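Local coordinates for protein aromatic amino acid aminotransferase I (Candida albicans WO-1, PDB 6HNU) that probably catalyses pyridoxal-phosphate-dependent transfer of the amino group from aromatic amino acids to 2-oxoglutarate, giving aromatic oxo-acids and L-glutamate, at residues B[137-140]-B[141-145]; B[322-325]-B[326-330]. All coordinates share one frame; numbering follows the deposited sequence.

Contact 1: residues B[137-140]-B[141-145]. With PLP (pyridoxal-5'-phosphate), chain I.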
loop_
_atom_site.group_PDB
_atom_site.type_symbol
_atom_site.label_atom_id
_atom_site.label_comp_id
_atom_site.label_asym_id
_atom_site.label_seq_id
_atom_site.Cartn_x
_atom_site.Cartn_y
_atom_site.Cartn_z
ATOM N N VAL B 137 -7.029 -4.003 -8.840
ATOM C CA VAL B 137 -7.190 -3.364 -7.521
ATOM C C VAL B 137 -6.032 -2.392 -7.283
ATOM O O VAL B 137 -4.910 -2.540 -7.855
ATOM C CB VAL B 137 -7.346 -4.414 -6.419
ATOM C CG1 VAL B 137 -8.601 -5.210 -6.652
ATOM C CG2 VAL B 137 -6.110 -5.301 -6.280
ATOM N N SER B 138 -6.333 -1.381 -6.481
ATOM C CA SER B 138 -5.359 -0.456 -5.863
ATOM C C SER B 138 -5.652 -0.392 -4.374
ATOM O O SER B 138 -6.718 -0.884 -3.939
ATOM C CB SER B 138 -5.465 0.902 -6.479
ATOM O OG SER B 138 -6.609 1.570 -5.976
ATOM N N VAL B 139 -4.758 0.232 -3.612
ATOM C CA VAL B 139 -5.050 0.530 -2.180
ATOM C C VAL B 139 -5.472 1.992 -2.048
ATOM O O VAL B 139 -5.295 2.600 -0.950
ATOM C CB VAL B 139 -3.864 0.120 -1.282
ATOM C CG1 VAL B 139 -3.620 -1.369 -1.405
ATOM C CG2 VAL B 139 -2.588 0.861 -1.605
ATOM N N GLY B 140 -6.135 2.495 -3.075
ATOM C CA GLY B 140 -6.620 3.876 -3.148
ATOM C C GLY B 140 -5.912 4.692 -4.196
ATOM O O GLY B 140 -4.879 4.250 -4.732
ATOM N N ASN B 141 -6.476 5.863 -4.480
ATOM C CA ASN B 141 -6.006 6.727 -5.572
ATOM C C ASN B 141 -4.624 7.310 -5.225
ATOM O O ASN B 141 -3.877 7.616 -6.174
ATOM C CB ASN B 141 -7.056 7.785 -5.906
ATOM C CG ASN B 141 -8.206 7.292 -6.753
ATOM O OD1 ASN B 141 -8.403 6.073 -6.941
ATOM N ND2 ASN B 141 -8.990 8.241 -7.238
ATOM N N THR B 142 -4.300 7.485 -3.942
ATOM C CA THR B 142 -2.969 7.965 -3.510
ATOM C C THR B 142 -1.904 7.019 -4.086
ATOM O O THR B 142 -1.010 7.458 -4.829
ATOM C CB THR B 142 -2.880 8.074 -1.981
ATOM O OG1 THR B 142 -3.997 8.873 -1.564
ATOM C CG2 THR B 142 -1.561 8.705 -1.574
ATOM N N GLU B 143 -2.045 5.745 -3.779
ATOM C CA GLU B 143 -1.108 4.695 -4.261
ATOM C C GLU B 143 -1.228 4.620 -5.782
ATOM O O GLU B 143 -0.156 4.637 -6.450
ATOM C CB GLU B 143 -1.414 3.331 -3.656
ATOM C CG GLU B 143 -0.608 2.231 -4.332
ATOM C CD GLU B 143 -1.312 1.542 -5.475
ATOM O OE1 GLU B 143 -2.379 0.934 -5.218
ATOM O OE2 GLU B 143 -0.770 1.533 -6.613
ATOM N N ALA B 144 -2.454 4.578 -6.331
ATOM C CA ALA B 144 -2.617 4.397 -7.793
ATOM C C ALA B 144 -1.880 5.526 -8.532
ATOM O O ALA B 144 -1.252 5.242 -9.530
ATOM C CB ALA B 144 -4.069 4.296 -8.182
ATOM N N TRP B 145 -1.898 6.762 -8.010
ATOM C CA TRP B 145 -1.181 7.909 -8.612
ATOM C C TRP B 145 0.342 7.704 -8.522
ATOM O O TRP B 145 1.086 7.890 -9.545
ATOM C CB TRP B 145 -1.649 9.210 -7.947
ATOM C CG TRP B 145 -0.801 10.362 -8.361
ATOM C CD1 TRP B 145 -0.036 11.147 -7.551
ATOM C CD2 TRP B 145 -0.621 10.857 -9.703
ATOM N NE1 TRP B 145 0.648 12.073 -8.297
ATOM C CE2 TRP B 145 0.284 11.946 -9.610
ATOM C CE3 TRP B 145 -1.078 10.456 -10.971
ATOM C CZ2 TRP B 145 0.725 12.643 -10.724
ATOM C CZ3 TRP B 145 -0.660 11.175 -12.070
ATOM C CH2 TRP B 145 0.216 12.257 -11.936
HETATM N N1 PLP I . -6.864 12.171 -5.476
HETATM C C2 PLP I . -7.388 13.379 -5.252
HETATM C C2A PLP I . -7.367 14.381 -6.352
HETATM C C3 PLP I . -7.941 13.712 -4.018
HETATM O O3 PLP I . -8.398 14.988 -3.836
HETATM C C4 PLP I . -7.926 12.752 -2.985
HETATM C C4A PLP I . -8.472 13.090 -1.672
HETATM C C5 PLP I . -7.407 11.478 -3.248
HETATM C C6 PLP I . -6.869 11.248 -4.489
HETATM C C5A PLP I . -7.292 10.428 -2.169
HETATM O O4P PLP I . -7.767 9.140 -2.647
HETATM P P PLP I . -7.668 7.825 -1.837
HETATM O O1P PLP I . -8.438 6.882 -2.734
HETATM O O2P PLP I . -8.339 8.096 -0.461
HETATM O O3P PLP I . -6.188 7.479 -1.691
HETATM O O HOH W 1 -7.232 3.640 -7.517
HETATM O O HOH W 2 -3.581 4.626 -1.087
#
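Glu143, in the first turn of helix 141-152, reaches back to Val139, the residue just past the end of strand 133-138. Its CB lies 3.4 Å from CG2 of Val139, and CG stays against the same methyl, the two side chains crossing at about a right angle. The chain then bends at chi2 (-93°), which turns the carboxylate toward the Val139 backbone. Glu143 OE1 takes the N-H of Val139 at 3.0 Å, a nearly straight bond (165°), and also packs against CB of Ser138; OE2 is met by Ser147 and, probably, by His325. Ser138 OG accepts from Gly140 N at 3.1 Å, closing an ST turn, while a water joins it to OD1 of Asn141, whose ND2 is bonded to the backbone O of Leu295. Gly140, the N-cap residue, has backbone angles (phi 112°) at which a CB would press on the carbonyl O of the residue before it, and its O receives Ala144 N at 2.9 Å. The opening helix turn presents its N-H groups to the cofactor phosphate: Asn141 N meets O1P of PLP at 2.8 Å, and Thr142 holds O3P through N and OG1. A phosphate bound at a helix N-terminus, where the helix dipole probably favours the anion, is characteristic of fold-type I aminotransferases.

Contact 2: residues B[322-325]-B[326-330]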
loop_
_atom_site.group_PDB
_atom_site.type_symbol
_atom_site.label_atom_id
_atom_site.label_comp_id
_atom_site.label_asym_id
_atom_site.label_seq_id
_atom_site.Cartn_x
_atom_site.Cartn_y
_atom_site.Cartn_z
ATOM N N VAL B 322 0.499 -4.196 -12.411
ATOM C CA VAL B 322 0.478 -5.431 -11.579
ATOM C C VAL B 322 1.921 -5.822 -11.218
ATOM O O VAL B 322 2.210 -6.046 -10.038
ATOM C CB VAL B 322 -0.290 -6.559 -12.292
ATOM C CG1 VAL B 322 -0.148 -7.852 -11.506
ATOM C CG2 VAL B 322 -1.759 -6.193 -12.487
ATOM N N ARG B 323 2.849 -5.787 -12.170
ATOM C CA ARG B 323 4.285 -6.067 -11.899
ATOM C C ARG B 323 4.789 -5.128 -10.803
ATOM O O ARG B 323 5.465 -5.582 -9.875
ATOM C CB ARG B 323 5.093 -5.886 -13.182
ATOM C CG ARG B 323 4.675 -6.853 -14.279
ATOM C CD ARG B 323 5.030 -8.304 -13.947
ATOM N NE ARG B 323 4.032 -9.066 -13.195
ATOM C CZ ARG B 323 2.943 -9.657 -13.683
ATOM N NH1 ARG B 323 2.607 -9.562 -14.957
ATOM N NH2 ARG B 323 2.163 -10.353 -12.868
ATOM N N LEU B 324 4.474 -3.845 -10.888
ATOM C CA LEU B 324 4.920 -2.878 -9.864
ATOM C C LEU B 324 4.248 -3.206 -8.532
ATOM O O LEU B 324 4.976 -3.289 -7.504
ATOM C CB LEU B 324 4.597 -1.455 -10.300
ATOM C CG LEU B 324 4.855 -0.370 -9.260
ATOM C CD1 LEU B 324 6.298 -0.355 -8.787
ATOM C CD2 LEU B 324 4.491 0.988 -9.850
ATOM N N HIS B 325 2.940 -3.439 -8.537
ATOM C CA HIS B 325 2.192 -3.768 -7.295
ATOM C C HIS B 325 2.808 -4.979 -6.569
ATOM O O HIS B 325 2.875 -4.939 -5.345
ATOM C CB HIS B 325 0.723 -3.990 -7.597
ATOM C CG HIS B 325 -0.062 -2.736 -7.754
ATOM N ND1 HIS B 325 -1.354 -2.778 -8.189
ATOM C CD2 HIS B 325 0.197 -1.446 -7.465
ATOM C CE1 HIS B 325 -1.854 -1.556 -8.179
ATOM N NE2 HIS B 325 -0.949 -0.728 -7.762
ATOM N N GLU B 326 3.211 -6.036 -7.301
ATOM C CA GLU B 326 3.858 -7.250 -6.753
ATOM C C GLU B 326 5.015 -6.921 -5.813
ATOM O O GLU B 326 5.118 -7.611 -4.808
ATOM C CB GLU B 326 4.350 -8.182 -7.864
ATOM C CG GLU B 326 3.191 -8.988 -8.349
ATOM C CD GLU B 326 3.384 -9.693 -9.680
ATOM O OE1 GLU B 326 4.406 -9.450 -10.363
ATOM O OE2 GLU B 326 2.465 -10.467 -10.031
ATOM N N VAL B 327 5.818 -5.908 -6.113
ATOM C CA VAL B 327 7.030 -5.564 -5.310
ATOM C C VAL B 327 6.892 -4.221 -4.585
ATOM O O VAL B 327 7.901 -3.745 -4.034
ATOM C CB VAL B 327 8.269 -5.592 -6.213
ATOM C CG1 VAL B 327 8.454 -6.991 -6.779
ATOM C CG2 VAL B 327 8.195 -4.555 -7.324
ATOM N N SER B 328 5.703 -3.626 -4.557
ATOM C CA SER B 328 5.423 -2.373 -3.802
ATOM C C SER B 328 4.331 -2.692 -2.762
ATOM O O SER B 328 4.671 -3.310 -1.710
ATOM C CB SER B 328 5.136 -1.225 -4.744
ATOM O OG SER B 328 3.933 -1.395 -5.476
ATOM N N VAL B 329 3.063 -2.575 -3.096
ATOM C CA VAL B 329 1.993 -2.720 -2.066
ATOM C C VAL B 329 1.511 -4.160 -1.923
ATOM O O VAL B 329 0.893 -4.430 -0.871
ATOM C CB VAL B 329 0.825 -1.749 -2.291
ATOM C CG1 VAL B 329 1.303 -0.333 -2.082
ATOM C CG2 VAL B 329 0.183 -1.916 -3.652
ATOM N N GLN B 330 1.721 -5.008 -2.932
ATOM C CA GLN B 330 1.403 -6.452 -2.958
ATOM C C GLN B 330 -0.099 -6.643 -3.242
ATOM O O GLN B 330 -0.470 -7.185 -4.328
ATOM C CB GLN B 330 1.948 -7.053 -1.665
ATOM C CG GLN B 330 2.583 -8.414 -1.859
ATOM C CD GLN B 330 1.530 -9.485 -1.840
ATOM O OE1 GLN B 330 0.511 -9.356 -1.154
ATOM N NE2 GLN B 330 1.755 -10.530 -2.610
#
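The Arg323 and Glu326 side chains run next to one another in the same direction and join through a two-pronged salt bridge. The arginine chain bends twice, at chi2 and chi3, bringing the guanidinium across the outside of the helix to the edge of the Glu326 carboxylate, whereas the glutamate stays extended beyond CG. Arg323 NE bonds to Glu326 OE1 and Arg323 NH2 to Glu326 OE2, both at 2.9 Å, so one side of the guanidinium engages both carboxylate oxygens. The match is not coplanar: both acceptors lie near the guanidinium plane, but the two flat groups are turned 39° apart. OE1 is consequently met from above the carboxylate plane, and OE2 on its syn side but well out of plane. NH1 of Arg323 has a second carboxylate partner, Glu319, one helical turn earlier.

This is the C-terminal end of helix 315-327, where regular bonding gives way to a turn. Glu326 N still bonds to Val322 O in the helical i to i+4 pattern, but Val327 N turns to Leu324 O at 3.1 Å, an i to i+3 bond. From the opposite face of that carbonyl comes Ser328 OG, 3.0 Å from Leu324 O; chi1 of 66° sets the hydroxyl between its own N and carbonyl carbon, directed back at the helix. His325 O likewise accepts two donors from opposite faces, Ser328 N and Gln330 N. The bond from Gln330 N to His325 O is the shorter, at 2.7 Å.

The His325 and Val329 side chains run alongside each other. CG2 of Val329 approaches CD2 of His325 obliquely at 3.8 Å, while Ser328 OG lies farther off at the ring edge. The imidazole points to Glu143 of helix 141-152. Val327 O is bonded by Ser172 of the second subunit, and Val329 packs on Val329 of that subunit.

Contact 1 lies at the N-terminus of helix 141-152 and contact 2 at the C-terminal end of another helix, 315-327. The centre of contact 1, a fully buried strand-to-helix turn built round a phosphate, is about 10 Å from the centre of the chain; that of contact 2, mostly buried but with a partly exposed ion pair, is about 21 Å from it. In the first, N-H groups at the helix start bind an anion; in the second, late carbonyls collect backbone and hydroxyl donors. The two touch directly: Glu143 OE2 and His325 NE2 lie 2.5 Å apart, a probable hydrogen bond, and Val329 CG1 packs on Glu143 CG. Thr142 of contact 1 packs on Ser328 of the second subunit, and Gln330 of contact 2 on Thr142 of that subunit.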